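Local coordinates for protein acyltransferase (Streptococcus pneumoniae, PDB 5UG1) that probably transfers acetyl groups to peptidoglycan as the C-terminal catalytic domain of O-acetyltransferase A, here carrying a covalent methylsulfonyl adduct in its active site, at residues S12-A17 with K158-T163; V144-G147 with T152-A155. All blocks are in the same frame, centred on the assembly; numbering follows the deposited sequence.

Contact 1. Residues S12-A17 with K158-T163; sequences SVALRA and KLYADT. With 03S (methanesulfonic acid), chain B.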
ATOM      1  N   SER A  12       5.738   2.135   7.783  1.00 22.63           N
ATOM      2  CA  SER A  12       5.781   3.374   8.515  1.00 22.07           C
ATOM      3  C   SER A  12       5.104   4.533   7.818  1.00 20.09           C
ATOM      4  O   SER A  12       4.643   5.402   8.456  1.00 25.89           O
ATOM      5  CB  SER A  12       7.208   3.756   8.817  1.00 29.80           C
ATOM      6  OG  SER A  12       7.830   4.224   7.681  1.00 30.19           O
ATOM      7  N   VAL A  13       5.078   4.524   6.498  1.00 24.92           N
ATOM      8  CA  VAL A  13       4.401   5.559   5.768  1.00 24.23           C
ATOM      9  C   VAL A  13       2.890   5.477   6.003  1.00 25.84           C
ATOM     10  O   VAL A  13       2.256   6.449   6.299  1.00 21.10           O
ATOM     11  CB  VAL A  13       4.776   5.560   4.281  1.00 22.71           C
ATOM     12  CG1 VAL A  13       4.073   6.663   3.545  1.00 19.18           C
ATOM     13  CG2 VAL A  13       6.257   5.738   4.131  1.00 24.52           C
ATOM     14  N   ALA A  14       2.357   4.277   5.867  1.00 24.07           N
ATOM     15  CA  ALA A  14       0.991   4.006   6.228  1.00 21.77           C
ATOM     16  C   ALA A  14       0.727   4.319   7.708  1.00 23.71           C
ATOM     17  O   ALA A  14      -0.276   4.910   8.034  1.00 21.60           O
ATOM     18  CB  ALA A  14       0.620   2.597   5.903  1.00 20.77           C
ATOM     19  N   LEU A  15       1.666   3.963   8.574  1.00 23.27           N
ATOM     20  CA  LEU A  15       1.473   4.222   9.994  1.00 23.64           C
ATOM     21  C   LEU A  15       1.394   5.718  10.264  1.00 30.67           C
ATOM     22  O   LEU A  15       0.635   6.168  11.134  1.00 31.04           O
ATOM     23  CB  LEU A  15       2.597   3.583  10.799  1.00 21.19           C
ATOM     24  CG  LEU A  15       2.440   3.754  12.311  1.00 26.89           C
ATOM     25  CD1 LEU A  15       1.162   3.095  12.804  1.00 23.50           C
ATOM     26  CD2 LEU A  15       3.661   3.238  13.078  1.00 30.74           C
ATOM     27  N   ARG A  16       2.158   6.506   9.505  1.00 28.76           N
ATOM     28  CA  ARG A  16       2.099   7.956   9.639  1.00 26.47           C
ATOM     29  C   ARG A  16       0.724   8.497   9.259  1.00 26.21           C
ATOM     30  O   ARG A  16       0.276   9.505   9.813  1.00 25.37           O
ATOM     31  CB  ARG A  16       3.202   8.577   8.780  1.00 26.70           C
ATOM     32  CG  ARG A  16       3.515  10.045   9.059  1.00 30.32           C
ATOM     33  CD  ARG A  16       4.695  10.489   8.187  1.00 31.23           C
ATOM     34  NE  ARG A  16       5.023  11.907   8.306  1.00 24.98           N
ATOM     35  CZ  ARG A  16       5.732  12.425   9.302  1.00 29.64           C
ATOM     36  NH1 ARG A  16       6.176  11.631  10.269  1.00 30.05           N
ATOM     37  NH2 ARG A  16       6.004  13.728   9.330  1.00 28.45           N
ATOM     38  N   ALA A  17       0.033   7.835   8.330  1.00 26.47           N
ATOM     39  CA  ALA A  17      -1.300   8.237   7.904  1.00 22.24           C
ATOM     40  C   ALA A  17      -2.406   7.504   8.659  1.00 25.32           C
ATOM     41  O   ALA A  17      -3.545   7.468   8.180  1.00 26.33           O
ATOM     42  CB  ALA A  17      -1.456   8.010   6.395  1.00 19.27           C
ATOM     43  N   LYS A 158      -3.944  12.950   4.485  1.00 24.33           N
ATOM     44  CA  LYS A 158      -5.232  12.905   3.810  1.00 30.64           C
ATOM     45  C   LYS A 158      -5.082  12.500   2.348  1.00 31.79           C
ATOM     46  O   LYS A 158      -5.921  11.758   1.820  1.00 28.19           O
ATOM     47  CB  LYS A 158      -5.924  14.261   3.934  1.00 35.43           C
ATOM     48  CG  LYS A 158      -7.347  14.248   3.458  1.00 39.89           C
ATOM     49  CD  LYS A 158      -8.016  15.581   3.647  1.00 48.89           C
ATOM     50  CE  LYS A 158      -9.511  15.392   3.481  1.00 59.54           C
ATOM     51  NZ  LYS A 158      -9.790  14.206   2.604  1.00 55.28           N
ATOM     52  N   LEU A 159      -4.027  12.980   1.673  1.00 24.98           N
ATOM     53  CA  LEU A 159      -3.760  12.539   0.306  1.00 22.44           C
ATOM     54  C   LEU A 159      -3.489  11.046   0.262  1.00 25.40           C
ATOM     55  O   LEU A 159      -3.955  10.346  -0.646  1.00 23.11           O
ATOM     56  CB  LEU A 159      -2.561  13.289  -0.277  1.00 27.96           C
ATOM     57  CG  LEU A 159      -2.786  14.693  -0.831  1.00 29.20           C
ATOM     58  CD1 LEU A 159      -1.451  15.408  -0.961  1.00 34.62           C
ATOM     59  CD2 LEU A 159      -3.481  14.605  -2.171  1.00 27.18           C
ATOM     60  N   TYR A 160      -2.719  10.549   1.229  1.00 19.42           N
ATOM     61  CA  TYR A 160      -2.403   9.131   1.274  1.00 18.96           C
ATOM     62  C   TYR A 160      -3.662   8.308   1.518  1.00 23.58           C
ATOM     63  O   TYR A 160      -3.924   7.336   0.802  1.00 23.22           O
ATOM     64  CB  TYR A 160      -1.347   8.883   2.346  1.00 17.80           C
ATOM     65  CG  TYR A 160      -0.811   7.468   2.431  1.00 17.31           C
ATOM     66  CD1 TYR A 160      -1.472   6.499   3.171  1.00 22.82           C
ATOM     67  CD2 TYR A 160       0.373   7.115   1.798  1.00 18.36           C
ATOM     68  CE1 TYR A 160      -0.988   5.209   3.272  1.00 21.62           C
ATOM     69  CE2 TYR A 160       0.877   5.818   1.896  1.00 20.40           C
ATOM     70  CZ  TYR A 160       0.188   4.870   2.637  1.00 26.76           C
ATOM     71  OH  TYR A 160       0.668   3.581   2.744  1.00 26.79           O
ATOM     72  N   ALA A 161      -4.478   8.708   2.495  1.00 21.93           N
ATOM     73  CA  ALA A 161      -5.694   7.956   2.776  1.00 24.12           C
ATOM     74  C   ALA A 161      -6.664   7.998   1.598  1.00 27.62           C
ATOM     75  O   ALA A 161      -7.278   6.981   1.254  1.00 27.49           O
ATOM     76  CB  ALA A 161      -6.359   8.489   4.044  1.00 23.09           C
ATOM     77  N   ASP A 162      -6.810   9.166   0.958  1.00 24.94           N
ATOM     78  CA  ASP A 162      -7.767   9.283  -0.142  1.00 23.24           C
ATOM     79  C   ASP A 162      -7.344   8.461  -1.352  1.00 30.30           C
ATOM     80  O   ASP A 162      -8.201   7.995  -2.112  1.00 29.33           O
ATOM     81  CB  ASP A 162      -7.950  10.740  -0.545  1.00 31.53           C
ATOM     82  CG  ASP A 162      -8.793  11.524   0.458  1.00 50.17           C
ATOM     83  OD1 ASP A 162      -9.572  10.897   1.216  1.00 54.48           O
ATOM     84  OD2 ASP A 162      -8.675  12.770   0.484  1.00 56.63           O
ATOM     85  N   THR A 163      -6.037   8.290  -1.556  1.00 26.98           N
ATOM     86  CA  THR A 163      -5.565   7.450  -2.649  1.00 26.31           C
ATOM     87  C   THR A 163      -6.054   6.019  -2.476  1.00 22.68           C
ATOM     88  O   THR A 163      -6.537   5.393  -3.425  1.00 21.45           O
ATOM     89  CB  THR A 163      -4.039   7.495  -2.715  1.00 30.42           C
ATOM     90  OG1 THR A 163      -3.610   8.856  -2.843  1.00 31.01           O
ATOM     91  CG2 THR A 163      -3.534   6.704  -3.914  1.00 31.17           C
TER
HETATM   92  S10 03S B 701       8.998   3.555   6.976  1.00 65.06           S
HETATM   93  O11 03S B 701       9.266   4.430   5.813  1.00 66.36           O
HETATM   94  O12 03S B 701       8.555   2.225   6.503  1.00 66.70           O
HETATM   95  C13 03S B 701      10.385   3.389   7.876  1.00 61.02           C

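Contact 2. Residues V144-G147 with T152-A155; sequences VHFG and TIEA. With 03S (methanesulfonic acid), chain B.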
ATOM      1  N   VAL A 144      10.103  10.798   2.307  1.00 23.57           N
ATOM      2  CA  VAL A 144       9.372   9.557   2.435  1.00 29.05           C
ATOM      3  C   VAL A 144       8.216   9.671   3.432  1.00 27.93           C
ATOM      4  O   VAL A 144       7.139   9.182   3.202  1.00 24.24           O
ATOM      5  CB  VAL A 144      10.297   8.423   2.893  1.00 27.21           C
ATOM      6  CG1 VAL A 144       9.528   7.154   3.157  1.00 24.94           C
ATOM      7  CG2 VAL A 144      11.412   8.190   1.911  1.00 26.76           C
ATOM      8  N   HIS A 145       8.510  10.319   4.540  1.00 22.54           N
ATOM      9  CA  HIS A 145       7.561  10.603   5.574  1.00 22.18           C
ATOM     10  C   HIS A 145       7.006  11.992   5.358  1.00 26.84           C
ATOM     11  O   HIS A 145       7.619  12.955   5.707  1.00 27.13           O
ATOM     12  CB  HIS A 145       8.193  10.453   6.954  1.00 31.04           C
ATOM     13  CG  HIS A 145       8.657   9.063   7.257  1.00 35.33           C
ATOM     14  ND1 HIS A 145       9.948   8.655   7.064  1.00 39.11           N
ATOM     15  CD2 HIS A 145       7.987   7.979   7.694  1.00 37.63           C
ATOM     16  CE1 HIS A 145      10.057   7.387   7.388  1.00 40.64           C
ATOM     17  NE2 HIS A 145       8.884   6.957   7.784  1.00 37.61           N
ATOM     18  N   PHE A 146       5.838  12.074   4.759  1.00 24.36           N
ATOM     19  CA  PHE A 146       5.241  13.339   4.376  1.00 22.81           C
ATOM     20  C   PHE A 146       5.052  14.333   5.522  1.00 29.74           C
ATOM     21  O   PHE A 146       4.815  13.951   6.625  1.00 21.99           O
ATOM     22  CB  PHE A 146       3.903  13.077   3.684  1.00 20.03           C
ATOM     23  CG  PHE A 146       2.978  12.218   4.475  1.00 26.76           C
ATOM     24  CD1 PHE A 146       2.336  12.716   5.576  1.00 26.21           C
ATOM     25  CD2 PHE A 146       2.755  10.917   4.127  1.00 22.23           C
ATOM     26  CE1 PHE A 146       1.519  11.935   6.320  1.00 27.68           C
ATOM     27  CE2 PHE A 146       1.940  10.134   4.860  1.00 22.41           C
ATOM     28  CZ  PHE A 146       1.303  10.632   5.952  1.00 27.81           C
ATOM     29  N   GLY A 147       5.158  15.619   5.218  1.00 28.91           N
ATOM     30  CA  GLY A 147       4.890  16.657   6.197  1.00 28.35           C
ATOM     31  C   GLY A 147       6.040  17.035   7.113  1.00 28.89           C
ATOM     32  O   GLY A 147       6.636  16.175   7.769  1.00 28.62           O
ATOM     33  N   THR A 152       1.131  20.204   6.943  1.00 29.21           N
ATOM     34  CA  THR A 152       1.516  19.355   5.818  1.00 31.24           C
ATOM     35  C   THR A 152       1.567  17.870   6.179  1.00 25.66           C
ATOM     36  O   THR A 152       1.487  17.020   5.282  1.00 24.77           O
ATOM     37  CB  THR A 152       2.859  19.809   5.230  1.00 29.38           C
ATOM     38  OG1 THR A 152       3.858  19.871   6.253  1.00 29.47           O
ATOM     39  CG2 THR A 152       2.700  21.183   4.596  1.00 31.15           C
ATOM     40  N   ILE A 153       1.704  17.523   7.454  1.00 27.30           N
ATOM     41  CA  ILE A 153       1.535  16.123   7.828  1.00 27.08           C
ATOM     42  C   ILE A 153       0.092  15.706   7.596  1.00 32.75           C
ATOM     43  O   ILE A 153      -0.183  14.670   6.976  1.00 27.10           O
ATOM     44  CB  ILE A 153       1.968  15.891   9.286  1.00 31.32           C
ATOM     45  CG1 ILE A 153       3.477  16.072   9.436  1.00 34.05           C
ATOM     46  CG2 ILE A 153       1.580  14.496   9.755  1.00 33.13           C
ATOM     47  CD1 ILE A 153       3.917  16.234  10.871  1.00 39.16           C
ATOM     48  N   GLU A 154      -0.849  16.535   8.061  1.00 29.57           N
ATOM     49  CA  GLU A 154      -2.269  16.262   7.865  1.00 32.63           C
ATOM     50  C   GLU A 154      -2.630  16.247   6.385  1.00 28.37           C
ATOM     51  O   GLU A 154      -3.282  15.313   5.907  1.00 28.06           O
ATOM     52  CB  GLU A 154      -3.111  17.300   8.608  1.00 34.08           C
ATOM     53  CG  GLU A 154      -3.022  17.205  10.108  1.00 46.27           C
ATOM     54  CD  GLU A 154      -3.746  18.349  10.793  1.00 62.66           C
ATOM     55  OE1 GLU A 154      -4.665  18.929  10.171  1.00 62.57           O
ATOM     56  OE2 GLU A 154      -3.392  18.675  11.948  1.00 73.31           O
ATOM     57  N   ALA A 155      -2.221  17.278   5.644  1.00 30.71           N
ATOM     58  CA  ALA A 155      -2.500  17.303   4.210  1.00 32.31           C
ATOM     59  C   ALA A 155      -1.905  16.084   3.524  1.00 24.04           C
ATOM     60  O   ALA A 155      -2.565  15.428   2.713  1.00 29.83           O
ATOM     61  CB  ALA A 155      -1.964  18.590   3.586  1.00 29.55           C
TER
HETATM   62  S10 03S B 701       8.998   3.555   6.976  1.00 65.06           S
HETATM   63  O11 03S B 701       9.266   4.430   5.813  1.00 66.36           O
HETATM   64  O12 03S B 701       8.555   2.225   6.503  1.00 66.70           O
HETATM   65  C13 03S B 701      10.385   3.389   7.876  1.00 61.02           C

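Contact 1. Residues S12-A17 with K158-T163
Val13, Ala14 and Ala17 of the short helix 12-16 and the turn after it meet one aromatic side chain, Tyr160 of helix 150-171. Ser12 starts the helix but does not touch residues 158-163. Its OG is covalently bound to S10 of the methylsulfonyl group, 1.5 Å away. The backbone N of Ser12 also donates to sulfonyl oxygen O12 at 3.1 Å, with an N-H...O angle of 141°, as an oxyanion-hole donor would. A serine at the start of the helix after strand 6-10 is consistent with the nucleophile position of an SGNH-type fold. Val13 divides its two methyls. Val13 CG1 lies 3.7 Å from Tyr160 CE2, and the two side chains cross at about a right angle. Val13 CG2 faces the adduct, 3.7 Å from its oxygen O11. The carbonyl O of Val13 sits over one face of the Tyr160 ring. Ala14 meets the far end of that ring: Ala14 CB is 3.3 Å from Tyr160 OH, and Ala14 CA is 3.8 Å from Tyr160 CZ. Ala17 closes the row at the ring's near end, with CB 3.6 Å from Tyr160 CD1. Tyr160 can span these residues because its CG is anti to the backbone N (chi1 -174°), which carries the ring out to lie alongside helix 12-16. The contact is buried and largely apolar, with no hydrogen bond between the segments. Ala61 of strand 57-61 touches both Ala14 and Tyr160, and Trp127 packs edge-to-face with the tyrosine. Ala161 meets Ala20, Leu21 and Ala24 of helix 18-24.

Contact 2. Residues V144-G147 with T152-A155
Gly147 and Ile153 bring their backbones together, with CA atoms 3.8 Å apart, where the irregular segment 144-147 runs up to the first part of helix 150-171. Gly147 has a positive phi (phi 85°, psi 127°), a conformation that suits glycine. Lacking a side chain, Gly147 can press its CA to 3.5 Å from Ile153 N and 3.4 Å from Thr152 OG1. That hydroxyl oxygen also accepts a hydrogen bond from Ser148 N, within the turn that links the two segments. Ile153 lays its CG1 beside the glycine carbonyl, 3.6 Å from Gly147 O. Phe146 makes the other half of the contact. Its chi1 of 53° sets CG between the backbone N and the carbonyl carbon and brings ring carbon CE1 of Phe146 to 3.3 Å from Ile153 O. The carbonyl meets the ring obliquely. Phe146 CE1 also makes a looser apolar contact with Ile153 CG2 at 4.3 Å. The ring is buried, and Ala17, Ile137 and Trp138 pack on it as well. His145 and Val144 look instead to the bound group. His145 NE2 is 3.2 Å from sulfonyl oxygen O11, and the adduct methyl C13 lies at the edge of the imidazole, in its plane. Val144 CG1 stands over one imidazole face, shifted toward the rim. His145 ND1 is hydrogen-bonded to Asp142 OD2, and NE2 to Ser12 OG. This fits a Ser-His-Asp catalytic triad, with Ser12, His145 and Asp142 its probable members. The Asp-x-x-His spacing of Asp142 and His145, on a loop just before the last helix, is consistent with the SGNH-type hydrolase fold.

How the contacts relate
Both contacts use helix 150-171, and contact 2 is nested in the long chain excursion closed by contact 1. Contact 1 lies nearer the chain centre and is fully buried; contact 2 is farther out and only partly buried. Contact 1 is a tyrosine ring packed on Val13 and two alanines of helix 12-16 and its end. Contact 2 joins a loop to its following helix, mostly by side chains set against backbone atoms, with a close backbone approach at Gly147. Arg16 ties them together: Arg16 NE is 2.7 Å from Phe146 O, a probable hydrogen bond, while NH2 makes a weak one to Gly147 O. Together they bring Ser12, which carries the sulfonyl group, and His145, both proposed triad members, to one site.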